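PDB 3MFQ: high-affinity zinc uptake system protein znuA, which probably captures zinc and related divalent metal ions at the cell surface and passes them to an ABC transporter for uptake. Local coordinates for residues P128-A131 with E132-Q135; N17-V20 with Y21-G25. All coordinates share one frame; numbering follows the deposited sequence.

Contact 1. Residues P128-A131 with E132-Q135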
ATOM      1  N   PRO A 128      24.782  12.515  10.683  1.00 62.12           N
ATOM      2  CA  PRO A 128      26.040  11.803  10.922  1.00 59.10           C
ATOM      3  C   PRO A 128      26.219  11.429  12.388  1.00 61.86           C
ATOM      4  O   PRO A 128      26.786  10.380  12.689  1.00 64.50           O
ATOM      5  CB  PRO A 128      27.094  12.828  10.510  1.00 59.00           C
ATOM      6  CG  PRO A 128      26.410  13.667   9.484  1.00 61.40           C
ATOM      7  CD  PRO A 128      24.983  13.763   9.926  1.00 63.55           C
ATOM      8  N   ALA A 129      25.736  12.281  13.284  1.00 56.20           N
ATOM      9  CA  ALA A 129      25.881  12.045  14.714  1.00 56.45           C
ATOM     10  C   ALA A 129      24.886  11.005  15.221  1.00 59.96           C
ATOM     11  O   ALA A 129      25.119  10.360  16.243  1.00 61.76           O
ATOM     12  CB  ALA A 129      25.727  13.345  15.479  1.00 53.25           C
ATOM     13  N   LYS A 130      23.779  10.845  14.503  1.00 56.85           N
ATOM     14  CA  LYS A 130      22.758   9.873  14.888  1.00 55.58           C
ATOM     15  C   LYS A 130      22.720   8.666  13.951  1.00 54.37           C
ATOM     16  O   LYS A 130      21.738   7.930  13.923  1.00 56.63           O
ATOM     17  CB  LYS A 130      21.378  10.536  14.964  1.00 51.75           C
ATOM     18  CG  LYS A 130      21.015  11.030  16.356  1.00 54.60           C
ATOM     19  CD  LYS A 130      22.095  11.935  16.924  1.00 55.52           C
ATOM     20  CE  LYS A 130      22.219  11.782  18.438  1.00 61.42           C
ATOM     21  NZ  LYS A 130      21.024  12.286  19.176  1.00 61.73           N
ATOM     22  N   ALA A 131      23.797   8.460  13.199  1.00 49.31           N
ATOM     23  CA  ALA A 131      23.856   7.374  12.224  1.00 45.17           C
ATOM     24  C   ALA A 131      23.811   5.992  12.877  1.00 47.01           C
ATOM     25  O   ALA A 131      22.999   5.145  12.501  1.00 47.24           O
ATOM     26  CB  ALA A 131      25.090   7.512  11.349  1.00 44.66           C
ATOM     27  N   GLU A 132      24.690   5.761  13.847  1.00 43.06           N
ATOM     28  CA  GLU A 132      24.729   4.479  14.544  1.00 40.58           C
ATOM     29  C   GLU A 132      23.424   4.230  15.289  1.00 40.72           C
ATOM     30  O   GLU A 132      22.871   3.133  15.243  1.00 40.65           O
ATOM     31  CB  GLU A 132      25.916   4.419  15.504  1.00 37.83           C
ATOM     32  CG  GLU A 132      27.263   4.237  14.815  1.00 39.74           C
ATOM     33  CD  GLU A 132      28.431   4.352  15.775  1.00 37.13           C
ATOM     34  OE1 GLU A 132      28.271   4.999  16.830  1.00 37.14           O
ATOM     35  OE2 GLU A 132      29.511   3.805  15.472  1.00 37.13           O
ATOM     36  N   MET A 133      22.939   5.261  15.973  1.00 46.29           N
ATOM     37  CA  MET A 133      21.658   5.194  16.663  1.00 46.15           C
ATOM     38  C   MET A 133      20.577   4.747  15.693  1.00 45.91           C
ATOM     39  O   MET A 133      19.802   3.834  15.980  1.00 49.18           O
ATOM     40  CB  MET A 133      21.295   6.564  17.225  1.00 45.79           C
ATOM     41  CG  MET A 133      20.035   6.566  18.068  1.00 52.04           C
ATOM     42  SD  MET A 133      19.235   8.181  18.116  1.00 64.90           S
ATOM     43  CE  MET A 133      18.147   7.975  19.526  1.00 55.58           C
ATOM     44  N   ILE A 134      20.534   5.400  14.538  1.00 41.44           N
ATOM     45  CA  ILE A 134      19.565   5.071  13.502  1.00 42.38           C
ATOM     46  C   ILE A 134      19.750   3.659  12.960  1.00 41.58           C
ATOM     47  O   ILE A 134      18.778   2.937  12.751  1.00 41.46           O
ATOM     48  CB  ILE A 134      19.645   6.060  12.336  1.00 39.82           C
ATOM     49  CG1 ILE A 134      19.151   7.438  12.783  1.00 38.75           C
ATOM     50  CG2 ILE A 134      18.821   5.557  11.168  1.00 42.69           C
ATOM     51  CD1 ILE A 134      19.440   8.540  11.792  1.00 41.61           C
ATOM     52  N   GLN A 135      20.999   3.274  12.723  1.00 51.00           N
ATOM     53  CA  GLN A 135      21.300   1.926  12.260  1.00 51.29           C
ATOM     54  C   GLN A 135      20.765   0.915  13.257  1.00 49.80           C
ATOM     55  O   GLN A 135      20.206  -0.113  12.880  1.00 50.09           O
ATOM     56  CB  GLN A 135      22.804   1.741  12.103  1.00 51.80           C
ATOM     57  CG  GLN A 135      23.424   2.657  11.074  1.00 50.71           C
ATOM     58  CD  GLN A 135      24.934   2.630  11.126  1.00 55.97           C
ATOM     59  OE1 GLN A 135      25.527   1.848  11.871  1.00 52.51           O
ATOM     60  NE2 GLN A 135      25.567   3.486  10.335  1.00 56.69           N
TER
HETATM   61  O   HOH W   1      24.392   7.395  16.131  1.00 25.61           O
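The N-terminal end of helix 131-156 is where Lys130 meets Met133 and Ile134, and where Ala131 meets Gln135. Lys130 occupies the N-cap position. Two i to i+4 backbone bonds open the helix: Ile134 N donates to Lys130 O at 2.9 Å, and Gln135 N to Ala131 O at 2.7 Å. Both acceptor oxygens are too close to neighbours in the model, so their positions, and the two lengths, are less sure. One step earlier a water takes part, accepting from Met133 N and donating to Ala129 O at 3.1 Å, and so joins the loop to the first turn.

The side chains follow the same spacing. Lys130 and Met133 run alongside each other in the same direction, with Lys130 CG 3.8 Å from Met133 SD. Met133 reaches this place because its CG stands opposite the backbone N (chi1 -175°) and the rest of the chain is extended. Helix 131-156, which begins here, is probably the long helix that joins the N- and C-terminal lobes, as in related metal-binding receptors. Ile134, the buried residue here, brings CD1 to 4.2 Å from Lys130 CB and also packs on Ser120 and Leu123 of helix 109-123. Gln135 NE2 passes Ala131 CB at 4.2 Å, but its hydrogen bond goes to Gln124 OE1 in the loop before the helix. Lys130 NZ makes a long, weak ion pair with Glu27, a residue that the Met133 side chain also touches.

Contact 2. Residues N17-V20 with Y21-G25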
ATOM      1  N   ASN A  17       5.754   8.330   6.458  1.00 50.55           N
ATOM      2  CA  ASN A  17       5.598   8.996   7.752  1.00 50.25           C
ATOM      3  C   ASN A  17       5.876   8.072   8.938  1.00 49.31           C
ATOM      4  O   ASN A  17       6.524   8.468   9.903  1.00 49.06           O
ATOM      5  CB  ASN A  17       4.200   9.604   7.898  1.00 49.74           C
ATOM      6  CG  ASN A  17       4.088  10.506   9.117  1.00 54.94           C
ATOM      7  OD1 ASN A  17       4.872  11.443   9.275  1.00 57.98           O
ATOM      8  ND2 ASN A  17       3.118  10.229   9.983  1.00 57.87           N
ATOM      9  N   ASP A  18       5.378   6.843   8.861  1.00 54.30           N
ATOM     10  CA  ASP A  18       5.618   5.853   9.901  1.00 52.41           C
ATOM     11  C   ASP A  18       7.064   5.372   9.871  1.00 54.02           C
ATOM     12  O   ASP A  18       7.768   5.412  10.879  1.00 56.55           O
ATOM     13  CB  ASP A  18       4.678   4.662   9.723  1.00 55.66           C
ATOM     14  CG  ASP A  18       4.934   3.559  10.732  1.00 57.06           C
ATOM     15  OD1 ASP A  18       5.239   3.878  11.901  1.00 55.92           O
ATOM     16  OD2 ASP A  18       4.822   2.373  10.357  1.00 57.65           O
ATOM     17  N   MET A  19       7.496   4.914   8.701  1.00 43.06           N
ATOM     18  CA  MET A  19       8.845   4.398   8.519  1.00 42.44           C
ATOM     19  C   MET A  19       9.893   5.298   9.171  1.00 41.46           C
ATOM     20  O   MET A  19      10.632   4.863  10.050  1.00 42.49           O
ATOM     21  CB  MET A  19       9.143   4.219   7.026  1.00 44.68           C
ATOM     22  CG  MET A  19      10.495   3.579   6.722  1.00 43.15           C
ATOM     23  SD  MET A  19      10.717   3.187   4.973  1.00 36.88           S
ATOM     24  CE  MET A  19      10.447   4.789   4.232  1.00 40.01           C
ATOM     25  N   VAL A  20       9.948   6.555   8.741  1.00 40.21           N
ATOM     26  CA  VAL A  20      10.945   7.493   9.250  1.00 41.55           C
ATOM     27  C   VAL A  20      10.913   7.596  10.768  1.00 42.53           C
ATOM     28  O   VAL A  20      11.953   7.570  11.420  1.00 39.91           O
ATOM     29  CB  VAL A  20      10.770   8.894   8.648  1.00 41.45           C
ATOM     30  CG1 VAL A  20      11.758   9.863   9.274  1.00 42.58           C
ATOM     31  CG2 VAL A  20      10.966   8.844   7.151  1.00 41.07           C
ATOM     32  N   TYR A  21       9.720   7.720  11.332  1.00 50.82           N
ATOM     33  CA  TYR A  21       9.601   7.769  12.778  1.00 53.79           C
ATOM     34  C   TYR A  21      10.188   6.508  13.388  1.00 54.82           C
ATOM     35  O   TYR A  21      10.957   6.570  14.342  1.00 55.74           O
ATOM     36  CB  TYR A  21       8.148   7.926  13.212  1.00 56.66           C
ATOM     37  CG  TYR A  21       7.972   7.852  14.710  1.00 57.71           C
ATOM     38  CD1 TYR A  21       8.378   8.899  15.527  1.00 61.47           C
ATOM     39  CD2 TYR A  21       7.409   6.735  15.310  1.00 57.90           C
ATOM     40  CE1 TYR A  21       8.223   8.839  16.900  1.00 63.84           C
ATOM     41  CE2 TYR A  21       7.248   6.665  16.683  1.00 64.16           C
ATOM     42  CZ  TYR A  21       7.656   7.720  17.473  1.00 67.08           C
ATOM     43  OH  TYR A  21       7.500   7.656  18.838  1.00 69.34           O
ATOM     44  N   GLN A  22       9.816   5.362  12.827  1.00 46.77           N
ATOM     45  CA  GLN A  22      10.312   4.080  13.310  1.00 44.86           C
ATOM     46  C   GLN A  22      11.832   4.076  13.325  1.00 39.22           C
ATOM     47  O   GLN A  22      12.456   3.520  14.226  1.00 37.05           O
ATOM     48  CB  GLN A  22       9.796   2.939  12.431  1.00 41.61           C
ATOM     49  CG  GLN A  22       8.283   2.780  12.438  1.00 42.21           C
ATOM     50  CD  GLN A  22       7.744   2.317  13.779  1.00 43.22           C
ATOM     51  OE1 GLN A  22       8.446   1.665  14.553  1.00 44.16           O
ATOM     52  NE2 GLN A  22       6.489   2.644  14.057  1.00 46.23           N
ATOM     53  N   LEU A  23      12.420   4.716  12.321  1.00 49.32           N
ATOM     54  CA  LEU A  23      13.867   4.737  12.172  1.00 50.10           C
ATOM     55  C   LEU A  23      14.494   5.912  12.911  1.00 50.59           C
ATOM     56  O   LEU A  23      15.331   5.725  13.793  1.00 52.10           O
ATOM     57  CB  LEU A  23      14.243   4.802  10.690  1.00 52.12           C
ATOM     58  CG  LEU A  23      13.558   3.789   9.770  1.00 51.67           C
ATOM     59  CD1 LEU A  23      13.923   4.053   8.317  1.00 47.38           C
ATOM     60  CD2 LEU A  23      13.913   2.365  10.171  1.00 46.85           C
ATOM     61  N   ALA A  24      14.080   7.122  12.549  1.00 49.56           N
ATOM     62  CA  ALA A  24      14.700   8.339  13.059  1.00 49.86           C
ATOM     63  C   ALA A  24      14.094   8.810  14.373  1.00 52.12           C
ATOM     64  O   ALA A  24      14.624   9.717  15.015  1.00 52.04           O
ATOM     65  CB  ALA A  24      14.617   9.446  12.016  1.00 50.99           C
ATOM     66  N   GLY A  25      12.986   8.196  14.772  1.00 48.21           N
ATOM     67  CA  GLY A  25      12.295   8.603  15.978  1.00 47.78           C
ATOM     68  C   GLY A  25      11.972  10.082  15.953  1.00 49.46           C
ATOM     69  O   GLY A  25      11.454  10.598  14.964  1.00 48.50           O
TER
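Asp18 and Gln22 are joined one turn apart on helix 14-24, the helical crossover of the beta-alpha-beta unit between strands 8-11 and 29-32. Gln22 NE2 donates to Asp18 OD1 at 2.8 Å with an N-H...O angle of 165°. The oxygen lies almost in the plane of the amide and offers its syn lone pair, although the carboxylate and amide planes are turned 79° apart. A turn about the CB-CG bond (chi2 -68°) folds the Gln22 chain back toward Asp18, and CG itself passes 3.3 Å from OD1. The buried carboxylate has a second partner, since OD2 accepts from Phe266 N; one oxygen is therefore bound within the helix and the other by the start of the C-terminal helix 266-281. Tyr141 of helix 131-156 touches both side chains.

The next pair is apolar. Met19 and Leu23 cross at an angle, with Met19 CG 3.8 Å from Leu23 CD1, and both pack on Ala119 of helix 109-123. Along the backbone, Gln22 N donates to Asp18 O at 2.8 Å and Leu23 N to Met19 O at 2.9 Å. The helix ends at Gly25, whose positive phi takes the chain out of helical conformation. Just before that exit, Val20 CG1 rests 4.0 Å from Ala24 CB, and both residues touch Leu123.

From the N terminus, contact 2 comes first, within helix 14-24 as the chain crosses from strand 8-11 to strand 29-32. Contact 1 opens about a hundred residues later, where the loop after helix 109-123 turns into helix 131-156. Both contacts are local and lie in series, neither nesting nor crossing, and neither closes a long loop. In space their centres are 13 Å apart and their nearest atoms about 4 Å, without touching. Helix 109-123 links them: Leu123 meets Ile134 of contact 1 as well as Val20 and Ala24 of contact 2. Further along helix 131-156, Asn137 donates to Leu23 O, and the Leu23 side chain touches Thr138.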